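Local coordinates for ARO (armadillo repeats only protein) (PDB 5EWP) that probably serves as an armadillo-repeat protein-binding scaffold in the translocation and attachment of rhoptries to the apical pole of the malaria parasite, at residues A63-S71 with A105-L113; I88-K96 with M124-Y132. All coordinates share one frame; numbering follows the deposited sequence.

Contact 1: A63-S71 with A105-L113; sequences ATQLAILAS and AAVVALSFL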
loop_
_atom_site.group_PDB
_atom_site.type_symbol
_atom_site.label_atom_id
_atom_site.label_comp_id
_atom_site.label_asym_id
_atom_site.label_seq_id
_atom_site.Cartn_x
_atom_site.Cartn_y
_atom_site.Cartn_z
ATOM N N ALA A 63 -1.813 11.100 11.169
ATOM C CA ALA A 63 -1.839 9.915 10.315
ATOM C C ALA A 63 -0.513 9.156 10.438
ATOM O O ALA A 63 -0.495 7.924 10.467
ATOM C CB ALA A 63 -2.117 10.300 8.861
ATOM N N THR A 64 0.596 9.897 10.525
ATOM C CA THR A 64 1.898 9.261 10.669
ATOM C C THR A 64 2.025 8.534 12.030
ATOM O O THR A 64 2.529 7.422 12.096
ATOM C CB THR A 64 3.032 10.283 10.494
ATOM O OG1 THR A 64 2.881 10.923 9.215
ATOM C CG2 THR A 64 4.374 9.594 10.559
ATOM N N GLN A 65 1.550 9.142 13.112
ATOM C CA GLN A 65 1.627 8.464 14.408
ATOM C C GLN A 65 0.767 7.206 14.411
ATOM O O GLN A 65 1.133 6.203 15.030
ATOM C CB GLN A 65 1.193 9.378 15.550
ATOM C CG GLN A 65 2.076 10.630 15.711
ATOM C CD GLN A 65 3.558 10.315 15.916
ATOM O OE1 GLN A 65 4.418 11.047 15.433
ATOM N NE2 GLN A 65 3.857 9.235 16.631
ATOM N N LEU A 66 -0.375 7.259 13.725
ATOM C CA LEU A 66 -1.240 6.080 13.618
ATOM C C LEU A 66 -0.527 4.974 12.835
ATOM O O LEU A 66 -0.601 3.794 13.200
ATOM C CB LEU A 66 -2.576 6.443 12.959
ATOM C CG LEU A 66 -3.534 7.221 13.865
ATOM C CD1 LEU A 66 -4.679 7.872 13.074
ATOM C CD2 LEU A 66 -4.075 6.339 15.003
ATOM N N ALA A 67 0.189 5.359 11.782
ATOM C CA ALA A 67 0.967 4.396 11.007
ATOM C C ALA A 67 2.046 3.735 11.873
ATOM O O ALA A 67 2.315 2.540 11.755
ATOM C CB ALA A 67 1.592 5.068 9.802
ATOM N N ILE A 68 2.664 4.527 12.738
ATOM C CA ILE A 68 3.680 4.007 13.643
ATOM C C ILE A 68 3.073 2.981 14.586
ATOM O O ILE A 68 3.631 1.896 14.779
ATOM C CB ILE A 68 4.358 5.165 14.424
ATOM C CG1 ILE A 68 5.217 5.973 13.457
ATOM C CG2 ILE A 68 5.201 4.622 15.562
ATOM C CD1 ILE A 68 5.729 7.308 14.034
ATOM N N LEU A 69 1.905 3.292 15.134
ATOM C CA LEU A 69 1.235 2.346 16.013
ATOM C C LEU A 69 0.869 1.077 15.250
ATOM O O LEU A 69 1.022 -0.038 15.773
ATOM C CB LEU A 69 -0.003 2.976 16.643
ATOM C CG LEU A 69 0.249 4.161 17.579
ATOM C CD1 LEU A 69 -1.063 4.724 18.111
ATOM C CD2 LEU A 69 1.181 3.751 18.717
ATOM N N ALA A 70 0.390 1.237 14.020
ATOM C CA ALA A 70 0.032 0.076 13.192
ATOM C C ALA A 70 1.249 -0.786 12.834
ATOM O O ALA A 70 1.112 -1.967 12.507
ATOM C CB ALA A 70 -0.683 0.529 11.912
ATOM N N SER A 71 2.440 -0.211 12.904
ATOM C CA SER A 71 3.637 -0.928 12.481
ATOM C C SER A 71 4.279 -1.688 13.644
ATOM O O SER A 71 5.253 -2.413 13.450
ATOM C CB SER A 71 4.647 0.033 11.860
ATOM O OG SER A 71 5.253 0.821 12.859
ATOM N N ALA A 105 1.160 9.463 3.998
ATOM C CA ALA A 105 0.916 8.982 5.350
ATOM C C ALA A 105 -0.231 7.974 5.363
ATOM O O ALA A 105 -0.163 6.963 6.060
ATOM C CB ALA A 105 0.616 10.155 6.291
ATOM N N ALA A 106 -1.269 8.249 4.576
ATOM C CA ALA A 106 -2.414 7.337 4.458
ATOM C C ALA A 106 -2.027 6.011 3.818
ATOM O O ALA A 106 -2.469 4.955 4.261
ATOM C CB ALA A 106 -3.560 8.009 3.643
ATOM N N VAL A 107 -1.211 6.058 2.774
ATOM C CA VAL A 107 -0.727 4.833 2.152
ATOM C C VAL A 107 0.109 4.009 3.133
ATOM O O VAL A 107 -0.099 2.801 3.265
ATOM C CB VAL A 107 0.109 5.146 0.888
ATOM C CG1 VAL A 107 0.894 3.921 0.439
ATOM C CG2 VAL A 107 -0.807 5.642 -0.228
ATOM N N VAL A 108 1.045 4.656 3.827
ATOM C CA VAL A 108 1.843 3.933 4.820
ATOM C C VAL A 108 0.948 3.300 5.902
ATOM O O VAL A 108 1.095 2.102 6.206
ATOM C CB VAL A 108 2.889 4.852 5.481
ATOM C CG1 VAL A 108 3.585 4.117 6.639
ATOM C CG2 VAL A 108 3.897 5.325 4.427
ATOM N N ALA A 109 0.008 4.072 6.449
ATOM C CA ALA A 109 -0.897 3.541 7.491
ATOM C C ALA A 109 -1.689 2.347 6.977
ATOM O O ALA A 109 -1.752 1.306 7.634
ATOM C CB ALA A 109 -1.869 4.611 7.991
ATOM N N LEU A 110 -2.305 2.512 5.817
ATOM C CA LEU A 110 -3.145 1.442 5.261
ATOM C C LEU A 110 -2.325 0.208 4.932
ATOM O O LEU A 110 -2.799 -0.917 5.097
ATOM C CB LEU A 110 -3.896 1.940 4.018
ATOM C CG LEU A 110 -5.006 2.963 4.316
ATOM C CD1 LEU A 110 -5.460 3.625 3.042
ATOM C CD2 LEU A 110 -6.210 2.295 5.003
ATOM N N SER A 111 -1.089 0.392 4.479
ATOM C CA SER A 111 -0.288 -0.777 4.136
ATOM C C SER A 111 0.015 -1.601 5.387
ATOM O O SER A 111 -0.092 -2.822 5.353
ATOM C CB SER A 111 1.005 -0.381 3.415
ATOM O OG SER A 111 1.868 0.360 4.252
ATOM N N PHE A 112 0.356 -0.951 6.500
ATOM C CA PHE A 112 0.547 -1.694 7.749
ATOM C C PHE A 112 -0.752 -2.286 8.292
ATOM O O PHE A 112 -0.751 -3.388 8.849
ATOM C CB PHE A 112 1.173 -0.813 8.823
ATOM C CG PHE A 112 2.648 -0.611 8.632
ATOM C CD1 PHE A 112 3.518 -1.695 8.683
ATOM C CD2 PHE A 112 3.160 0.649 8.395
ATOM C CE1 PHE A 112 4.882 -1.518 8.496
ATOM C CE2 PHE A 112 4.528 0.838 8.220
ATOM C CZ PHE A 112 5.382 -0.251 8.262
ATOM N N LEU A 113 -1.848 -1.547 8.163
ATOM C CA LEU A 113 -3.128 -2.023 8.683
ATOM C C LEU A 113 -3.610 -3.250 7.927
ATOM O O LEU A 113 -4.427 -4.027 8.445
ATOM C CB LEU A 113 -4.187 -0.923 8.609
ATOM C CG LEU A 113 -3.987 0.233 9.599
ATOM C CD1 LEU A 113 -4.934 1.328 9.210
ATOM C CD2 LEU A 113 -4.272 -0.254 11.009
#
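Ser71 lays its CB over one face of the Phe112 ring, 3.5 Å from the ring centroid and 4° off the ring normal, a CH-pi contact centred on the ring. Beside it, Ala70 CB meets Phe112 CB at 3.8 Å and Leu113 CD2 at the same distance. One helical turn earlier Ala67 CB lies 3.7 Å from Ala109 CA, with Val108 CG1 alongside; Ala63 CB then touches Ala105 CB. Alanines on both sides are consistent with this close approach: the axes of the two short helical segments come within 8.4 Å at an angle of 20°, nearly parallel. No hydrogen bond crosses. Ser71 is held back to its own helix: OG, between the backbone N and the carbonyl carbon (chi1 73°), bonds to Ile68 O at 2.7 Å, and Ser71 N reaches the same oxygen from the same face of its plane, consistent with a fixed position for CB. Thr64 OG1, next to Ala105 CB, is bonded to Ala60 O. Further out, Phe91 of helix 87-95 touches Ala63 and Leu66. Near-parallel packing of helices 58-70 and 100-113, the intervening chain being mostly helical and without strands, is characteristic of an armadillo-repeat solenoid.

Contact 2: I88-K96 with M124-Y132; sequences IAVFINLLK and MFESGALPY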
loop_
_atom_site.group_PDB
_atom_site.type_symbol
_atom_site.label_atom_id
_atom_site.label_comp_id
_atom_site.label_asym_id
_atom_site.label_seq_id
_atom_site.Cartn_x
_atom_site.Cartn_y
_atom_site.Cartn_z
ATOM N N ILE A 88 -9.949 3.706 9.018
ATOM C CA ILE A 88 -9.762 3.337 7.619
ATOM C C ILE A 88 -10.493 4.306 6.687
ATOM O O ILE A 88 -9.934 4.734 5.677
ATOM C CB ILE A 88 -10.201 1.862 7.366
ATOM C CG1 ILE A 88 -9.178 0.924 8.015
ATOM C CG2 ILE A 88 -10.298 1.574 5.866
ATOM C CD1 ILE A 88 -9.587 -0.563 8.033
ATOM N N ALA A 89 -11.729 4.683 7.034
ATOM C CA ALA A 89 -12.462 5.671 6.227
ATOM C C ALA A 89 -11.729 7.018 6.208
ATOM O O ALA A 89 -11.657 7.687 5.186
ATOM C CB ALA A 89 -13.879 5.855 6.761
ATOM N N VAL A 90 -11.163 7.371 7.351
ATOM C CA VAL A 90 -10.420 8.618 7.483
ATOM C C VAL A 90 -9.165 8.611 6.594
ATOM O O VAL A 90 -8.876 9.598 5.921
ATOM C CB VAL A 90 -10.065 8.871 8.949
ATOM C CG1 VAL A 90 -9.052 10.000 9.080
ATOM C CG2 VAL A 90 -11.334 9.202 9.744
ATOM N N PHE A 91 -8.436 7.498 6.558
ATOM C CA PHE A 91 -7.270 7.397 5.677
ATOM C C PHE A 91 -7.675 7.434 4.200
ATOM O O PHE A 91 -6.983 8.020 3.374
ATOM C CB PHE A 91 -6.467 6.118 5.954
ATOM C CG PHE A 91 -5.800 6.107 7.298
ATOM C CD1 PHE A 91 -5.087 7.215 7.737
ATOM C CD2 PHE A 91 -5.878 4.991 8.119
ATOM C CE1 PHE A 91 -4.467 7.210 8.980
ATOM C CE2 PHE A 91 -5.262 4.986 9.365
ATOM C CZ PHE A 91 -4.561 6.094 9.791
ATOM N N ILE A 92 -8.788 6.794 3.847
ATOM C CA ILE A 92 -9.202 6.828 2.446
ATOM C C ILE A 92 -9.517 8.260 2.024
ATOM O O ILE A 92 -9.195 8.684 0.912
ATOM C CB ILE A 92 -10.406 5.891 2.197
ATOM C CG1 ILE A 92 -9.924 4.444 2.336
ATOM C CG2 ILE A 92 -10.968 6.112 0.799
ATOM C CD1 ILE A 92 -11.036 3.385 2.357
ATOM N N ASN A 93 -10.065 9.031 2.951
ATOM C CA ASN A 93 -10.297 10.443 2.685
ATOM C C ASN A 93 -8.982 11.190 2.443
ATOM O O ASN A 93 -8.904 12.080 1.590
ATOM C CB ASN A 93 -11.047 11.076 3.849
ATOM C CG ASN A 93 -11.539 12.453 3.527
ATOM O OD1 ASN A 93 -12.160 12.669 2.486
ATOM N ND2 ASN A 93 -11.268 13.403 4.413
ATOM N N LEU A 94 -7.941 10.828 3.187
ATOM C CA LEU A 94 -6.632 11.476 2.994
ATOM C C LEU A 94 -6.039 11.113 1.621
ATOM O O LEU A 94 -5.307 11.889 1.021
ATOM C CB LEU A 94 -5.675 11.077 4.117
ATOM C CG LEU A 94 -5.881 11.655 5.520
ATOM C CD1 LEU A 94 -4.754 11.199 6.446
ATOM C CD2 LEU A 94 -5.895 13.147 5.452
ATOM N N LEU A 95 -6.381 9.939 1.108
ATOM C CA LEU A 95 -5.908 9.529 -0.210
ATOM C C LEU A 95 -6.412 10.465 -1.311
ATOM O O LEU A 95 -5.838 10.524 -2.394
ATOM C CB LEU A 95 -6.350 8.090 -0.513
ATOM C CG LEU A 95 -5.713 7.014 0.367
ATOM C CD1 LEU A 95 -6.309 5.639 0.031
ATOM C CD2 LEU A 95 -4.201 6.988 0.179
ATOM N N LYS A 96 -7.489 11.186 -1.029
ATOM C CA LYS A 96 -8.070 12.123 -1.999
ATOM C C LYS A 96 -7.355 13.469 -2.010
ATOM O O LYS A 96 -7.659 14.344 -2.842
ATOM C CB LYS A 96 -9.544 12.345 -1.689
ATOM C CG LYS A 96 -10.379 11.074 -1.710
ATOM C CD LYS A 96 -11.750 11.332 -1.114
ATOM C CE LYS A 96 -12.559 10.041 -1.014
ATOM N NZ LYS A 96 -13.801 10.239 -0.222
ATOM N N MET A 124 -11.221 -2.042 4.123
ATOM C CA MET A 124 -10.639 -1.239 3.051
ATOM C C MET A 124 -11.373 -1.473 1.748
ATOM O O MET A 124 -11.656 -0.526 1.023
ATOM C CB MET A 124 -9.159 -1.547 2.865
ATOM C CG MET A 124 -8.332 -1.153 4.061
ATOM S SD MET A 124 -6.606 -1.545 3.767
ATOM C CE MET A 124 -6.030 -1.479 5.457
ATOM N N PHE A 125 -11.707 -2.727 1.452
ATOM C CA PHE A 125 -12.417 -2.980 0.216
ATOM C C PHE A 125 -13.770 -2.287 0.233
ATOM O O PHE A 125 -14.141 -1.586 -0.709
ATOM C CB PHE A 125 -12.624 -4.474 -0.048
ATOM C CG PHE A 125 -13.313 -4.729 -1.349
ATOM C CD1 PHE A 125 -12.587 -4.781 -2.522
ATOM C CD2 PHE A 125 -14.699 -4.833 -1.411
ATOM C CE1 PHE A 125 -13.228 -4.983 -3.734
ATOM C CE2 PHE A 125 -15.349 -5.016 -2.618
ATOM C CZ PHE A 125 -14.614 -5.099 -3.777
ATOM N N GLU A 126 -14.504 -2.492 1.320
ATOM C CA GLU A 126 -15.872 -2.009 1.415
ATOM C C GLU A 126 -15.945 -0.492 1.494
ATOM O O GLU A 126 -16.969 0.102 1.158
ATOM C CB GLU A 126 -16.562 -2.649 2.616
ATOM C CG GLU A 126 -16.778 -4.148 2.387
ATOM C CD GLU A 126 -17.537 -4.842 3.506
ATOM O OE1 GLU A 126 -17.772 -4.208 4.552
ATOM O OE2 GLU A 126 -17.892 -6.033 3.331
ATOM N N SER A 127 -14.844 0.134 1.893
ATOM C CA SER A 127 -14.839 1.574 2.057
ATOM C C SER A 127 -14.288 2.287 0.823
ATOM O O SER A 127 -14.210 3.517 0.813
ATOM C CB SER A 127 -14.040 1.956 3.307
ATOM O OG SER A 127 -14.560 1.315 4.464
ATOM N N GLY A 128 -13.908 1.524 -0.203
ATOM C CA GLY A 128 -13.526 2.088 -1.491
ATOM C C GLY A 128 -12.058 2.450 -1.698
ATOM O O GLY A 128 -11.735 3.321 -2.498
ATOM N N ALA A 129 -11.162 1.757 -1.003
ATOM C CA ALA A 129 -9.731 2.057 -1.091
ATOM C C ALA A 129 -9.103 1.680 -2.430
ATOM O O ALA A 129 -8.142 2.304 -2.837
ATOM C CB ALA A 129 -8.974 1.353 0.022
ATOM N N LEU A 130 -9.601 0.634 -3.089
ATOM C CA LEU A 130 -8.872 0.071 -4.229
ATOM C C LEU A 130 -8.534 1.055 -5.364
ATOM O O LEU A 130 -7.396 1.060 -5.828
ATOM C CB LEU A 130 -9.630 -1.128 -4.818
ATOM C CG LEU A 130 -9.407 -2.509 -4.205
ATOM C CD1 LEU A 130 -10.064 -3.576 -5.095
ATOM C CD2 LEU A 130 -7.927 -2.824 -3.978
ATOM N N PRO A 131 -9.501 1.881 -5.817
ATOM C CA PRO A 131 -9.136 2.777 -6.929
ATOM C C PRO A 131 -7.958 3.694 -6.590
ATOM O O PRO A 131 -7.111 3.961 -7.456
ATOM C CB PRO A 131 -10.406 3.607 -7.152
ATOM C CG PRO A 131 -11.507 2.763 -6.646
ATOM C CD PRO A 131 -10.932 1.992 -5.473
ATOM N N TYR A 132 -7.901 4.157 -5.344
ATOM C CA TYR A 132 -6.822 5.050 -4.914
ATOM C C TYR A 132 -5.509 4.288 -4.832
ATOM O O TYR A 132 -4.467 4.778 -5.249
ATOM C CB TYR A 132 -7.149 5.684 -3.561
ATOM C CG TYR A 132 -8.421 6.481 -3.602
ATOM C CD1 TYR A 132 -8.444 7.755 -4.149
ATOM C CD2 TYR A 132 -9.619 5.937 -3.139
ATOM C CE1 TYR A 132 -9.618 8.484 -4.209
ATOM C CE2 TYR A 132 -10.798 6.662 -3.196
ATOM C CZ TYR A 132 -10.788 7.939 -3.731
ATOM O OH TYR A 132 -11.949 8.669 -3.795
#
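A Schellman motif closes helix 118-126 at the point where helix 87-95 packs against it and against the start of helix 130-136. Gly128, with positive phi (90°), is the first residue to leave the helical conformation; Ala129 N returns to Met124 O and Gly128 N to Phe125 O, so the chain turns sharply beside Ile92. The CD1 methyl of Ile92 packs against this turn, 3.5 Å from Ser127 CB, which is tighter than usual for two carbons, and 3.7 Å from Ala129 CB. In Ile92 the branch methyl CG2 is anti to the backbone N while CG1 lies beside that N (chi1 -69°); the two arms consequently diverge, Ile92 CD1 to the turn and Ile92 CG2 to Tyr132 CE2 at 4.0 Å. One turn before, Ile88 CG2 rests on Met124 CG at 3.8 Å, the two side chains crossing at about a right angle. The extended Met124 chain also reaches Thr151 and Ile155 of helix 142-156.

At the other end Tyr132 crosses the side chains of Ile92, Leu95 and Lys96, at about a right angle to Ile92 and obliquely to the other two. Leu95 CD1 touches Tyr132 CB at 3.7 Å, and the extended Lys96 chain passes the phenol, its CG 3.7 Å from Tyr132 CE1 and its CE 3.2 Å from Tyr132 OH.

Ser127 OG bonds back to Cys123 O, so this hydroxyl serves its own helix and the serine offers the partner its CB. With no hydrogen bond across the segments and 435 Å² buried, the interface rests mainly on apolar contact: Ile92 packs on the capped turn, Ile88 on Met124 and Leu95 on Tyr132, while the methylenes of solvent-exposed Lys96 pass the phenol, CE touching its hydroxyl.

Contact 1 and contact 2 have centres about 13 Å apart, and their segments alternate along the chain: 63-71, 88-96, 105-113, then 124-132. Because of this alternation, and because helix 87-95 touches helix 100-113, the two contacts interlock rather than stand as separate units. The touching atoms are Phe91 CZ, 3.6 Å from Ala109 CB, and Leu95 CD2, 3.7 Å from Ala106 CB. A further bridge is Met124, whose CE approaches Leu110 O. Helix 58-70 therefore connects through this shared core to helices 118-126 and 130-136, a continuous stacking consistent with an armadillo solenoid built as one elongated protein-binding framework.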